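Local coordinates for protein cysteine protease-like VirA (Shigella flexneri, PDB 3EB8) that is a secreted virulence effector required for bacterial entry into epithelial cells and spread between them, although its proposed proteolysis of alpha-tubulin is disputed, at residues Lys73-Leu78 against Lys91-Thr96; Thr135-Val140 against Asn340-Glu345; Ser203-Gln208 against Thr214-Phe219; Leu232-Trp237 against Thr323-His328; Ser305-His310 against Val316-Ile321. One frame throughout, in Å; residues are numbered along the deposited sequence.

The five contacts run from one end of the molecule to the other, and three of them reach the same mixed sheet. Contact 5 zips the hairpin of strands 300-312 and 315-327; contact 4 uses a later part of strand 315-327, with centres 19 Å apart. Contact 2 touches contact 4 directly, their centres only 9 Å apart: I342 CG2 lies 3.5 Å from Y325 CD1, and W237 packs beside F137. Contact 1 reaches the same sheet and comes within about 5 Å of contact 5 at nearest atoms, without touching it. Contact 3 lies farther out, about 25 Å from the chain centre and, at nearest atoms, about 9 Å from contact 4. All five are structural packing within the fold.

Contact 1 (Lys73-Leu78 against Lys91-Thr96); sequences KEYNNL and KVHTIT
H93 is met by two side chains of helix 72-81: Y75 brings CE2 and OH to the imidazole, and N76 brings its amide oxygen. The Y75-H93 pair is the buried, enclosed part. Y75 CE2 stands 3.8 Å from H93 CE1, and Y75 OH lies 3.8 Å from H93 NE2. The two rings meet obliquely, their planes nearly perpendicular at 89° and their centroids 5.6 Å apart. Y75 reaches H93 because its CG is anti to the backbone N (chi1 170°), which carries the ring toward the imidazole although its CB bond does not point there. Y75 also rests on L70 and L89, and one face of the imidazole carries K91 CE.

N76, by contrast, is partly exposed and makes a single polar approach. Its OD1 comes to 3.6 Å from H93 ND1 with the amide turned 61° from the imidazole plane, and no hydrogen bond forms. Behind H93, backbone bonds to I353 tie this segment to strand 348-356, while L79 of helix 72-81 adds further packing. With no hydrogen bond between the two segments, the chemistry implies that helix 72-81 and segment 91-96 are held here by van der Waals contact around one imidazole.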
# COMPACT_ATOMS: atom_id res chain seq x y z
N LYS A 73 -11.15 21.74 9.60
CA LYS A 73 -9.91 21.55 10.35
C LYS A 73 -9.96 20.27 11.18
O LYS A 73 -9.05 19.43 11.12
CB LYS A 73 -9.66 22.75 11.26
CG LYS A 73 -8.53 22.55 12.27
CD LYS A 73 -8.22 23.86 13.00
CE LYS A 73 -7.20 23.66 14.11
NZ LYS A 73 -6.95 24.90 14.90
N GLU A 74 -11.03 20.12 11.95
CA GLU A 74 -11.17 18.97 12.84
C GLU A 74 -11.21 17.68 12.03
O GLU A 74 -10.82 16.61 12.50
CB GLU A 74 -12.43 19.13 13.68
CG GLU A 74 -12.62 20.56 14.19
CD GLU A 74 -13.93 20.77 14.91
OE1 GLU A 74 -13.98 21.66 15.80
OE2 GLU A 74 -14.91 20.06 14.60
N TYR A 75 -11.69 17.78 10.81
CA TYR A 75 -11.85 16.62 9.95
C TYR A 75 -10.51 16.22 9.36
O TYR A 75 -10.23 15.04 9.16
CB TYR A 75 -12.85 16.93 8.83
CG TYR A 75 -12.93 15.88 7.74
CD1 TYR A 75 -13.02 14.53 8.05
CD2 TYR A 75 -12.92 16.25 6.40
CE1 TYR A 75 -13.09 13.58 7.06
CE2 TYR A 75 -13.00 15.30 5.40
CZ TYR A 75 -13.08 13.97 5.74
OH TYR A 75 -13.15 13.04 4.74
N ASN A 76 -9.67 17.21 9.07
CA ASN A 76 -8.36 16.92 8.52
C ASN A 76 -7.46 16.37 9.62
O ASN A 76 -6.61 15.52 9.39
CB ASN A 76 -7.75 18.15 7.84
CG ASN A 76 -8.35 18.41 6.47
OD1 ASN A 76 -8.23 17.59 5.55
ND2 ASN A 76 -9.00 19.56 6.32
N ASN A 77 -7.70 16.85 10.83
CA ASN A 77 -7.05 16.29 12.00
C ASN A 77 -7.43 14.81 12.14
O ASN A 77 -6.59 13.93 12.38
CB ASN A 77 -7.47 17.08 13.23
CG ASN A 77 -6.60 16.79 14.43
OD1 ASN A 77 -6.95 15.98 15.29
ND2 ASN A 77 -5.45 17.46 14.50
N LEU A 78 -8.72 14.53 11.98
CA LEU A 78 -9.23 13.16 12.05
C LEU A 78 -8.59 12.29 10.98
O LEU A 78 -8.17 11.18 11.25
CB LEU A 78 -10.75 13.13 11.91
CG LEU A 78 -11.45 11.77 11.99
CD1 LEU A 78 -12.90 11.93 12.39
CD2 LEU A 78 -11.36 11.04 10.69
N LYS A 91 -12.38 11.93 -2.23
CA LYS A 91 -11.53 13.07 -2.49
C LYS A 91 -10.13 12.72 -2.04
O LYS A 91 -9.95 12.18 -0.94
CB LYS A 91 -12.04 14.29 -1.71
CG LYS A 91 -11.12 15.49 -1.76
CD LYS A 91 -11.64 16.61 -0.88
CE LYS A 91 -10.61 17.71 -0.68
NZ LYS A 91 -11.03 18.66 0.40
N VAL A 92 -9.14 13.02 -2.87
CA VAL A 92 -7.76 12.75 -2.51
C VAL A 92 -7.28 13.86 -1.59
O VAL A 92 -7.22 15.02 -1.98
CB VAL A 92 -6.88 12.70 -3.76
CG1 VAL A 92 -5.42 12.41 -3.38
CG2 VAL A 92 -7.44 11.66 -4.74
N HIS A 93 -6.95 13.48 -0.35
CA HIS A 93 -6.54 14.45 0.67
C HIS A 93 -5.04 14.62 0.78
O HIS A 93 -4.27 13.76 0.35
CB HIS A 93 -7.11 14.05 2.03
CG HIS A 93 -8.57 14.34 2.15
ND1 HIS A 93 -9.06 15.47 2.75
CD2 HIS A 93 -9.66 13.64 1.72
CE1 HIS A 93 -10.38 15.46 2.70
NE2 HIS A 93 -10.77 14.36 2.08
N THR A 94 -4.63 15.74 1.37
CA THR A 94 -3.24 15.99 1.66
C THR A 94 -3.00 15.94 3.16
O THR A 94 -3.63 16.67 3.92
CB THR A 94 -2.84 17.37 1.12
OG1 THR A 94 -2.95 17.36 -0.31
CG2 THR A 94 -1.43 17.75 1.55
N ILE A 95 -2.10 15.05 3.57
CA ILE A 95 -1.70 14.91 4.96
C ILE A 95 -0.39 15.63 5.16
O ILE A 95 0.57 15.40 4.42
CB ILE A 95 -1.50 13.42 5.34
CG1 ILE A 95 -2.73 12.58 4.94
CG2 ILE A 95 -1.17 13.26 6.82
CD1 ILE A 95 -4.03 13.13 5.46
N THR A 96 -0.34 16.52 6.13
CA THR A 96 0.90 17.22 6.43
C THR A 96 1.84 16.43 7.34
O THR A 96 1.45 15.92 8.39
CB THR A 96 0.62 18.56 7.04
OG1 THR A 96 -0.18 19.33 6.13
CG2 THR A 96 1.93 19.28 7.29

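Contact 2 (Thr135-Val140 against Asn340-Glu345); sequences TDFNSV and NAIPPE
F137 presents the rim of its ring to I342. Its CE1 lies 3.7 Å from I342 O, near the ring plane, so an aromatic C-H edge rather than the ring face meets the carbonyl. Beside it, F137 CZ touches I342 CB at 4.2 Å, an apolar contact. More loosely, D136 OD2 passes 4.4 Å from P344 CD; no hydrogen bond crosses the interface.

The next shell explains how the groups are placed. T135 to N138 form a type II beta turn, closed by N138 N bonding to T135 O at 3.1 Å, and F137 occupies its third position with a positive phi of 69°. The CB of F137 points toward I342, and CG, anti to the carbonyl carbon (chi1 -67°), sets the ring there. D136 OD2 accepts from K133 N, and I342 O is bonded to R347 NH2, which leaves the phenyl rim as a second neighbour of that carbonyl. F137 O meets the hydroxyl of S335.

Further out, the loop ahead of helix 140-149 lies against helix 335-341 through L338 and R339. The F137 ring meets the W237 ring with planes about 35° apart and touches S234 of helix 226-234, while I342, just past helix 335-341, packs on Y325 and V327 of strand 315-327.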
# COMPACT_ATOMS: atom_id res chain seq x y z
N THR A 135 -1.88 -8.80 -22.00
CA THR A 135 -0.62 -8.14 -21.70
C THR A 135 -0.43 -7.90 -20.21
O THR A 135 0.65 -7.49 -19.78
CB THR A 135 -0.50 -6.80 -22.45
OG1 THR A 135 -1.70 -6.03 -22.25
CG2 THR A 135 -0.30 -7.02 -23.95
N ASP A 136 -1.48 -8.13 -19.41
CA ASP A 136 -1.40 -7.89 -17.97
C ASP A 136 -0.26 -8.65 -17.29
O ASP A 136 -0.10 -9.85 -17.49
CB ASP A 136 -2.72 -8.23 -17.29
CG ASP A 136 -3.87 -7.34 -17.73
OD1 ASP A 136 -3.65 -6.35 -18.47
OD2 ASP A 136 -5.01 -7.63 -17.32
N PHE A 137 0.54 -7.94 -16.49
CA PHE A 137 1.63 -8.54 -15.72
C PHE A 137 2.78 -9.04 -16.59
O PHE A 137 3.65 -9.76 -16.11
CB PHE A 137 1.13 -9.67 -14.81
CG PHE A 137 0.23 -9.19 -13.71
CD1 PHE A 137 -1.15 -9.21 -13.86
CD2 PHE A 137 0.77 -8.71 -12.51
CE1 PHE A 137 -1.99 -8.74 -12.84
CE2 PHE A 137 -0.05 -8.25 -11.49
CZ PHE A 137 -1.42 -8.25 -11.65
N ASN A 138 2.79 -8.66 -17.86
CA ASN A 138 3.89 -9.04 -18.73
C ASN A 138 5.27 -8.68 -18.16
O ASN A 138 6.21 -9.46 -18.26
CB ASN A 138 3.74 -8.42 -20.13
CG ASN A 138 3.06 -9.36 -21.12
OD1 ASN A 138 2.46 -10.36 -20.73
ND2 ASN A 138 3.16 -9.03 -22.40
N SER A 139 5.39 -7.50 -17.56
CA SER A 139 6.69 -7.03 -17.14
C SER A 139 7.04 -7.39 -15.69
O SER A 139 8.06 -6.92 -15.18
CB SER A 139 6.81 -5.52 -17.34
OG SER A 139 5.90 -4.83 -16.51
N VAL A 140 6.21 -8.22 -15.06
CA VAL A 140 6.31 -8.43 -13.62
C VAL A 140 7.67 -8.94 -13.13
O VAL A 140 8.18 -8.44 -12.13
CB VAL A 140 5.17 -9.33 -13.08
CG1 VAL A 140 5.31 -10.73 -13.58
CG2 VAL A 140 5.17 -9.31 -11.57
N ASN A 340 -5.06 -13.60 -14.47
CA ASN A 340 -6.29 -14.36 -14.20
C ASN A 340 -6.67 -14.36 -12.72
O ASN A 340 -7.84 -14.26 -12.39
CB ASN A 340 -6.19 -15.79 -14.75
CG ASN A 340 -6.51 -15.87 -16.23
OD1 ASN A 340 -7.68 -15.84 -16.64
ND2 ASN A 340 -5.48 -16.03 -17.05
N ALA A 341 -5.69 -14.45 -11.83
CA ALA A 341 -5.95 -14.43 -10.38
C ALA A 341 -6.29 -13.02 -9.85
O ALA A 341 -7.08 -12.89 -8.92
CB ALA A 341 -4.78 -15.03 -9.61
N ILE A 342 -5.70 -11.99 -10.46
CA ILE A 342 -5.83 -10.61 -9.97
C ILE A 342 -6.26 -9.64 -11.07
O ILE A 342 -5.48 -8.79 -11.49
CB ILE A 342 -4.48 -10.08 -9.40
CG1 ILE A 342 -3.73 -11.21 -8.68
CG2 ILE A 342 -4.72 -8.86 -8.50
CD1 ILE A 342 -2.32 -10.87 -8.30
N PRO A 343 -7.51 -9.78 -11.56
CA PRO A 343 -8.07 -8.89 -12.58
C PRO A 343 -8.30 -7.51 -11.99
O PRO A 343 -8.51 -7.44 -10.78
CB PRO A 343 -9.44 -9.54 -12.88
CG PRO A 343 -9.77 -10.29 -11.62
CD PRO A 343 -8.44 -10.89 -11.26
N PRO A 344 -8.30 -6.45 -12.81
CA PRO A 344 -8.60 -5.08 -12.39
C PRO A 344 -9.80 -4.96 -11.42
O PRO A 344 -9.69 -4.26 -10.40
CB PRO A 344 -8.91 -4.37 -13.70
CG PRO A 344 -8.09 -5.08 -14.71
CD PRO A 344 -7.98 -6.52 -14.25
N GLU A 345 -10.90 -5.63 -11.74
CA GLU A 345 -12.10 -5.60 -10.92
C GLU A 345 -11.89 -6.05 -9.48
O GLU A 345 -12.62 -5.64 -8.59
CB GLU A 345 -13.21 -6.45 -11.56
CG GLU A 345 -12.70 -7.71 -12.25
CD GLU A 345 -13.70 -8.30 -13.24
OE1 GLU A 345 -14.78 -8.77 -12.80
OE2 GLU A 345 -13.40 -8.31 -14.46

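Contact 3 (Ser203-Gln208 against Thr214-Phe219); sequences SNFPQQ and TEKLLF
F205 turns its ring toward helix 210-221 by placing CG anti to its own carbonyl carbon (chi1 -76°), and K216, with chi1 at -68°, carries CG and CD to meet it. The two side chains slide past each other in opposite directions: F205 CB lies 3.7 Å from K216 CG, and K216 CD packs at 3.9 Å on the same CB. The lysine therefore offers its methylene stem to F205; a bend at chi3 then turns the end of the chain, whose NZ is bonded to N202 OD1.

On the far end of the phenyl ring, F219 crosses at about a right angle. F205 CE1 touches F219 CD1 at 3.7 Å, the two rings meeting obliquely. At the same outer end, E215 OE1 lies 3.9 Å from F205 CZ, with carboxylate and ring planes 66° apart, and Q207 NE2 lies in plane at the ring edge. F205 is further enclosed by F212, P166 and L169.

This buried phenyl packs segment 203-208 against helix 210-221, inside the region assigned to tubulin binding. Across the junction there is no hydrogen bond: the chemistry is apolar packing from F219 and the K216 methylenes, plus one carboxylate oxygen at van der Waals distance near the ring's outer end.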
# COMPACT_ATOMS: atom_id res chain seq x y z
N SER A 203 20.73 -18.68 5.79
CA SER A 203 21.76 -17.67 5.51
C SER A 203 21.37 -16.31 6.09
O SER A 203 22.23 -15.55 6.51
CB SER A 203 22.00 -17.53 4.00
OG SER A 203 22.86 -18.55 3.49
N ASN A 204 20.08 -16.01 6.09
CA ASN A 204 19.59 -14.67 6.45
C ASN A 204 19.02 -14.56 7.85
O ASN A 204 18.59 -13.47 8.25
CB ASN A 204 18.55 -14.17 5.44
CG ASN A 204 19.18 -13.66 4.17
OD1 ASN A 204 19.79 -12.59 4.15
ND2 ASN A 204 19.06 -14.44 3.09
N PHE A 205 18.99 -15.67 8.56
CA PHE A 205 18.51 -15.69 9.94
C PHE A 205 19.47 -16.48 10.84
O PHE A 205 19.24 -17.65 11.13
CB PHE A 205 17.10 -16.28 10.02
CG PHE A 205 16.02 -15.34 9.56
CD1 PHE A 205 15.12 -15.72 8.57
CD2 PHE A 205 15.88 -14.08 10.12
CE1 PHE A 205 14.11 -14.86 8.14
CE2 PHE A 205 14.87 -13.22 9.69
CZ PHE A 205 13.99 -13.61 8.70
N PRO A 206 20.56 -15.83 11.28
CA PRO A 206 21.57 -16.45 12.14
C PRO A 206 21.07 -16.61 13.58
O PRO A 206 21.33 -17.65 14.21
CB PRO A 206 22.73 -15.44 12.12
CG PRO A 206 22.37 -14.40 11.09
CD PRO A 206 20.88 -14.43 10.97
N GLN A 207 20.37 -15.60 14.08
CA GLN A 207 19.86 -15.59 15.46
C GLN A 207 19.06 -16.85 15.83
O GLN A 207 18.30 -17.38 15.02
CB GLN A 207 19.01 -14.34 15.69
CG GLN A 207 19.42 -13.11 14.87
CD GLN A 207 18.80 -13.07 13.47
OE1 GLN A 207 18.73 -12.01 12.84
NE2 GLN A 207 18.35 -14.22 12.99
N GLN A 208 19.23 -17.31 17.06
CA GLN A 208 18.65 -18.58 17.48
C GLN A 208 17.43 -18.40 18.41
O GLN A 208 16.84 -19.39 18.86
CB GLN A 208 19.72 -19.43 18.17
CG GLN A 208 19.65 -20.91 17.83
CD GLN A 208 20.18 -21.23 16.44
OE1 GLN A 208 20.82 -20.39 15.80
NE2 GLN A 208 19.91 -22.44 15.97
N THR A 214 10.80 -19.14 15.00
CA THR A 214 9.45 -19.10 14.45
C THR A 214 9.42 -18.43 13.07
O THR A 214 8.79 -18.94 12.14
CB THR A 214 8.42 -18.43 15.42
OG1 THR A 214 8.52 -17.00 15.33
CG2 THR A 214 8.68 -18.84 16.84
N GLU A 215 10.10 -17.31 12.92
CA GLU A 215 10.18 -16.68 11.60
C GLU A 215 10.79 -17.62 10.55
O GLU A 215 10.33 -17.67 9.40
CB GLU A 215 10.97 -15.38 11.65
CG GLU A 215 10.38 -14.29 12.52
CD GLU A 215 11.20 -12.99 12.46
OE1 GLU A 215 11.37 -12.44 11.35
OE2 GLU A 215 11.67 -12.52 13.51
N LYS A 216 11.84 -18.35 10.91
CA LYS A 216 12.52 -19.20 9.95
C LYS A 216 11.51 -20.21 9.42
O LYS A 216 11.47 -20.50 8.22
CB LYS A 216 13.70 -19.93 10.59
CG LYS A 216 14.85 -19.04 10.99
CD LYS A 216 16.13 -19.84 11.13
CE LYS A 216 15.88 -21.20 11.76
NZ LYS A 216 17.10 -22.06 11.79
N LEU A 217 10.71 -20.74 10.34
CA LEU A 217 9.74 -21.78 10.06
C LEU A 217 8.65 -21.21 9.17
O LEU A 217 8.28 -21.81 8.16
CB LEU A 217 9.10 -22.24 11.36
CG LEU A 217 8.92 -23.74 11.51
CD1 LEU A 217 10.29 -24.38 11.76
CD2 LEU A 217 7.96 -23.99 12.65
N LEU A 218 8.16 -20.05 9.57
CA LEU A 218 7.11 -19.35 8.86
C LEU A 218 7.52 -19.12 7.41
O LEU A 218 6.80 -19.50 6.47
CB LEU A 218 6.83 -18.02 9.55
CG LEU A 218 5.75 -17.12 8.96
CD1 LEU A 218 4.48 -17.94 8.78
CD2 LEU A 218 5.51 -15.93 9.88
N PHE A 219 8.68 -18.51 7.21
CA PHE A 219 9.11 -18.18 5.86
C PHE A 219 9.53 -19.41 5.07
O PHE A 219 9.55 -19.38 3.86
CB PHE A 219 10.22 -17.13 5.85
CG PHE A 219 9.80 -15.82 6.43
CD1 PHE A 219 10.53 -15.21 7.43
CD2 PHE A 219 8.61 -15.23 6.02
CE1 PHE A 219 10.11 -14.01 7.99
CE2 PHE A 219 8.19 -14.02 6.58
CZ PHE A 219 8.95 -13.41 7.56

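Contact 4 (Leu232-Trp237 against Thr323-His328); sequences LTSAFW and TSYLVH
A type I beta turn from S234 to W237, closed by W237 N bonding to S234 O at 3.1 Å, brings S234 and A235 before strand 315-327, whose Y325 points across to them while A235 and T323 stand closest among the alpha carbons at 8.5 Å. The gap between the segments is crossed by Y325, which makes contact through its hydroxyl. S234 OG and Y325 OH form a hydrogen bond of 2.9 Å, which either group could donate. OG approaches at the edge of the tyrosine ring, near its plane. Both side chains take the tight position between backbone N and carbonyl carbon, S234 at chi1 74° and Y325 at 51°, and this turns the two hydroxyls toward each other. A second partner grips S234: its hydroxyl also bonds to A231 O, one turn earlier in helix 226-234.

The strand belongs to the large mixed sheet, paired antiparallel with strand 300-312, and Y325 is backbone-bonded to V302 there. The end of the helix and the turn after it pack on the sheet, where V302 touches Y325, V327 and A235.

A235 fills in around the phenol oxygen. Its CA lies 3.3 Å and its CB 3.7 Å from Y325 OH, while A235 N, although close, has too poor an angle to bond. V327 CG2 lies in plane at the edge of the tyrosine ring. A235 O is used by S304 OG on strand 300-312.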
# COMPACT_ATOMS: atom_id res chain seq x y z
N LEU A 232 3.70 -11.98 -3.65
CA LEU A 232 4.89 -11.14 -3.50
C LEU A 232 5.32 -10.48 -4.83
O LEU A 232 5.53 -9.26 -4.90
CB LEU A 232 6.04 -11.97 -2.95
CG LEU A 232 7.42 -11.32 -2.87
CD1 LEU A 232 7.41 -10.06 -1.99
CD2 LEU A 232 8.44 -12.33 -2.35
N THR A 233 5.45 -11.29 -5.88
CA THR A 233 5.95 -10.77 -7.16
C THR A 233 4.93 -9.86 -7.83
O THR A 233 5.28 -8.81 -8.35
CB THR A 233 6.42 -11.89 -8.13
OG1 THR A 233 5.34 -12.77 -8.44
CG2 THR A 233 7.56 -12.69 -7.50
N SER A 234 3.67 -10.24 -7.79
CA SER A 234 2.65 -9.44 -8.43
C SER A 234 2.63 -8.01 -7.90
O SER A 234 2.23 -7.09 -8.62
CB SER A 234 1.27 -10.07 -8.24
OG SER A 234 0.81 -9.89 -6.92
N ALA A 235 3.03 -7.85 -6.64
CA ALA A 235 2.96 -6.56 -5.96
C ALA A 235 3.83 -5.49 -6.61
O ALA A 235 3.62 -4.30 -6.41
CB ALA A 235 3.31 -6.69 -4.46
N PHE A 236 4.81 -5.94 -7.39
CA PHE A 236 5.77 -5.04 -8.03
C PHE A 236 5.38 -4.65 -9.48
O PHE A 236 6.02 -3.79 -10.07
CB PHE A 236 7.19 -5.62 -7.99
CG PHE A 236 7.78 -5.71 -6.61
CD1 PHE A 236 7.51 -6.79 -5.79
CD2 PHE A 236 8.63 -4.71 -6.14
CE1 PHE A 236 8.06 -6.87 -4.51
CE2 PHE A 236 9.18 -4.79 -4.86
CZ PHE A 236 8.90 -5.87 -4.05
N TRP A 237 4.36 -5.29 -10.05
CA TRP A 237 4.01 -4.95 -11.44
C TRP A 237 3.80 -3.42 -11.62
O TRP A 237 3.04 -2.79 -10.88
CB TRP A 237 2.81 -5.76 -11.96
CG TRP A 237 2.55 -5.50 -13.44
CD1 TRP A 237 3.48 -5.44 -14.44
CD2 TRP A 237 1.28 -5.27 -14.05
NE1 TRP A 237 2.87 -5.18 -15.64
CE2 TRP A 237 1.52 -5.06 -15.43
CE3 TRP A 237 -0.04 -5.23 -13.58
CZ2 TRP A 237 0.49 -4.82 -16.35
CZ3 TRP A 237 -1.07 -4.98 -14.50
CH2 TRP A 237 -0.79 -4.77 -15.88
N THR A 323 -2.60 -0.25 -3.89
CA THR A 323 -3.48 -1.26 -4.44
C THR A 323 -3.52 -2.46 -3.52
O THR A 323 -2.47 -2.97 -3.11
CB THR A 323 -3.00 -1.74 -5.79
OG1 THR A 323 -2.60 -0.62 -6.58
CG2 THR A 323 -4.11 -2.54 -6.49
N SER A 324 -4.73 -2.91 -3.20
CA SER A 324 -4.94 -4.10 -2.40
C SER A 324 -5.79 -5.12 -3.16
O SER A 324 -6.68 -4.76 -3.93
CB SER A 324 -5.66 -3.72 -1.12
OG SER A 324 -6.96 -3.29 -1.44
N TYR A 325 -5.52 -6.40 -2.90
CA TYR A 325 -6.20 -7.50 -3.54
C TYR A 325 -5.91 -8.83 -2.84
O TYR A 325 -4.99 -8.95 -2.01
CB TYR A 325 -5.75 -7.61 -4.99
CG TYR A 325 -4.26 -7.63 -5.14
CD1 TYR A 325 -3.55 -8.81 -5.20
CD2 TYR A 325 -3.55 -6.45 -5.23
CE1 TYR A 325 -2.18 -8.80 -5.35
CE2 TYR A 325 -2.19 -6.43 -5.37
CZ TYR A 325 -1.50 -7.60 -5.43
OH TYR A 325 -0.13 -7.55 -5.59
N LEU A 326 -6.70 -9.84 -3.21
CA LEU A 326 -6.56 -11.20 -2.73
C LEU A 326 -5.88 -12.07 -3.80
O LEU A 326 -6.23 -12.00 -4.98
CB LEU A 326 -7.95 -11.77 -2.49
CG LEU A 326 -8.28 -12.42 -1.16
CD1 LEU A 326 -8.12 -11.41 -0.04
CD2 LEU A 326 -9.71 -12.92 -1.24
N VAL A 327 -4.93 -12.89 -3.38
CA VAL A 327 -4.38 -13.91 -4.25
C VAL A 327 -4.80 -15.29 -3.76
O VAL A 327 -4.42 -15.70 -2.66
CB VAL A 327 -2.85 -13.86 -4.29
CG1 VAL A 327 -2.33 -14.91 -5.28
CG2 VAL A 327 -2.36 -12.46 -4.64
N HIS A 328 -5.58 -16.00 -4.58
CA HIS A 328 -6.14 -17.30 -4.22
C HIS A 328 -5.07 -18.40 -4.11
O HIS A 328 -4.00 -18.32 -4.71
CB HIS A 328 -7.28 -17.69 -5.19
CG HIS A 328 -6.80 -18.28 -6.49
ND1 HIS A 328 -6.77 -17.57 -7.67
CD2 HIS A 328 -6.32 -19.51 -6.78
CE1 HIS A 328 -6.29 -18.33 -8.64
NE2 HIS A 328 -6.01 -19.52 -8.12

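Contact 5 (Ser305-His310 against Val316-Ile321); sequences SILPSH and VGINKI
H310 and G317 pair through two backbone bonds, H310 N to G317 O and G317 N to H310 O, each 2.7 Å. In both the donor stands above the acceptor's carbonyl plane, by 59° in the first, and the second is also bent at hydrogen, 137°. Farther along, I306 and I321 form the matching pair, I306 N to I321 O at 2.8 Å and I321 N to I306 O at 3.1 Å. Between them P308, without an N-H, contributes only its carbonyl, which accepts from N319 N at 2.9 Å nearly straight along its axis. The vacated place is filled by the proline ring, whose CD packs 3.1 Å from N319 O.

Side chains pack outward from this ladder. I306 and I321 run side by side, CG2 of the former 3.7 Å from CB of the latter; I321 and H310, on that face, touch helix 245-265. L307 touches I318 and the stem of K320, with L307 CB 3.9 Å from I318 CG2. K320 reaches on, extended, to the carbonyls of A116 and C119 near helix 110-118, and S309 OG bonds to I272 O.

These bonds are those of antiparallel strands, and the short link between 300-312 and 315-327 makes them a beta hairpin of the large mixed sheet.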
# COMPACT_ATOMS: atom_id res chain seq x y z
N SER A 305 1.81 -0.55 -2.01
CA SER A 305 1.80 0.89 -2.17
C SER A 305 3.02 1.37 -2.91
O SER A 305 4.15 1.03 -2.56
CB SER A 305 1.71 1.57 -0.82
OG SER A 305 0.50 1.19 -0.20
N ILE A 306 2.80 2.19 -3.93
CA ILE A 306 3.91 2.84 -4.58
C ILE A 306 3.99 4.28 -4.04
O ILE A 306 2.98 4.84 -3.63
CB ILE A 306 3.79 2.75 -6.11
CG1 ILE A 306 5.14 3.00 -6.77
CG2 ILE A 306 2.73 3.71 -6.65
CD1 ILE A 306 5.20 2.62 -8.25
N LEU A 307 5.18 4.87 -4.00
CA LEU A 307 5.36 6.17 -3.37
C LEU A 307 6.04 7.19 -4.27
O LEU A 307 7.11 7.71 -3.91
CB LEU A 307 6.18 6.05 -2.07
CG LEU A 307 5.77 5.10 -0.93
CD1 LEU A 307 6.85 5.04 0.15
CD2 LEU A 307 4.45 5.49 -0.32
N PRO A 308 5.45 7.49 -5.44
CA PRO A 308 6.10 8.47 -6.32
C PRO A 308 6.21 9.81 -5.63
O PRO A 308 5.34 10.16 -4.85
CB PRO A 308 5.11 8.59 -7.49
CG PRO A 308 3.81 8.09 -6.93
CD PRO A 308 4.22 6.97 -6.04
N SER A 309 7.27 10.55 -5.91
CA SER A 309 7.43 11.88 -5.33
C SER A 309 6.40 12.84 -5.94
O SER A 309 6.01 12.68 -7.10
CB SER A 309 8.84 12.40 -5.59
OG SER A 309 8.97 12.70 -6.96
N HIS A 310 5.99 13.84 -5.17
CA HIS A 310 4.99 14.81 -5.60
C HIS A 310 5.35 16.20 -5.07
O HIS A 310 5.35 16.41 -3.85
CB HIS A 310 3.61 14.42 -5.08
CG HIS A 310 2.49 15.22 -5.67
ND1 HIS A 310 1.84 16.23 -4.99
CD2 HIS A 310 1.93 15.18 -6.90
CE1 HIS A 310 0.92 16.76 -5.77
NE2 HIS A 310 0.96 16.15 -6.94
N VAL A 316 9.12 18.81 -1.42
CA VAL A 316 9.03 17.47 -2.00
C VAL A 316 8.16 16.56 -1.15
O VAL A 316 8.54 16.14 -0.05
CB VAL A 316 10.43 16.84 -2.16
CG1 VAL A 316 10.35 15.55 -2.96
CG2 VAL A 316 11.38 17.82 -2.83
N GLY A 317 6.97 16.26 -1.67
CA GLY A 317 6.03 15.38 -1.00
C GLY A 317 5.93 14.05 -1.71
O GLY A 317 6.76 13.74 -2.57
N ILE A 318 4.91 13.28 -1.36
CA ILE A 318 4.70 11.96 -1.94
C ILE A 318 3.24 11.76 -2.32
O ILE A 318 2.34 12.22 -1.63
CB ILE A 318 5.10 10.84 -0.96
CG1 ILE A 318 6.62 10.70 -0.87
CG2 ILE A 318 4.49 9.51 -1.38
CD1 ILE A 318 7.10 9.95 0.38
N ASN A 319 3.00 11.10 -3.44
CA ASN A 319 1.67 10.64 -3.79
C ASN A 319 1.59 9.15 -3.52
O ASN A 319 2.10 8.34 -4.30
CB ASN A 319 1.37 10.96 -5.26
CG ASN A 319 0.04 10.37 -5.74
OD1 ASN A 319 -0.87 10.11 -4.95
ND2 ASN A 319 -0.07 10.17 -7.05
N LYS A 320 1.00 8.78 -2.39
CA LYS A 320 0.80 7.38 -2.08
C LYS A 320 -0.32 6.78 -2.94
O LYS A 320 -1.46 7.23 -2.91
CB LYS A 320 0.49 7.20 -0.61
CG LYS A 320 0.35 5.75 -0.18
CD LYS A 320 0.02 5.74 1.29
CE LYS A 320 -0.18 4.36 1.84
NZ LYS A 320 -0.19 4.45 3.34
N ILE A 321 0.03 5.78 -3.73
CA ILE A 321 -0.96 5.06 -4.50
C ILE A 321 -0.91 3.65 -3.99
O ILE A 321 0.10 2.98 -4.13
CB ILE A 321 -0.61 5.06 -6.00
CG1 ILE A 321 -0.49 6.48 -6.52
CG2 ILE A 321 -1.64 4.28 -6.79
CD1 ILE A 321 -0.15 6.54 -7.98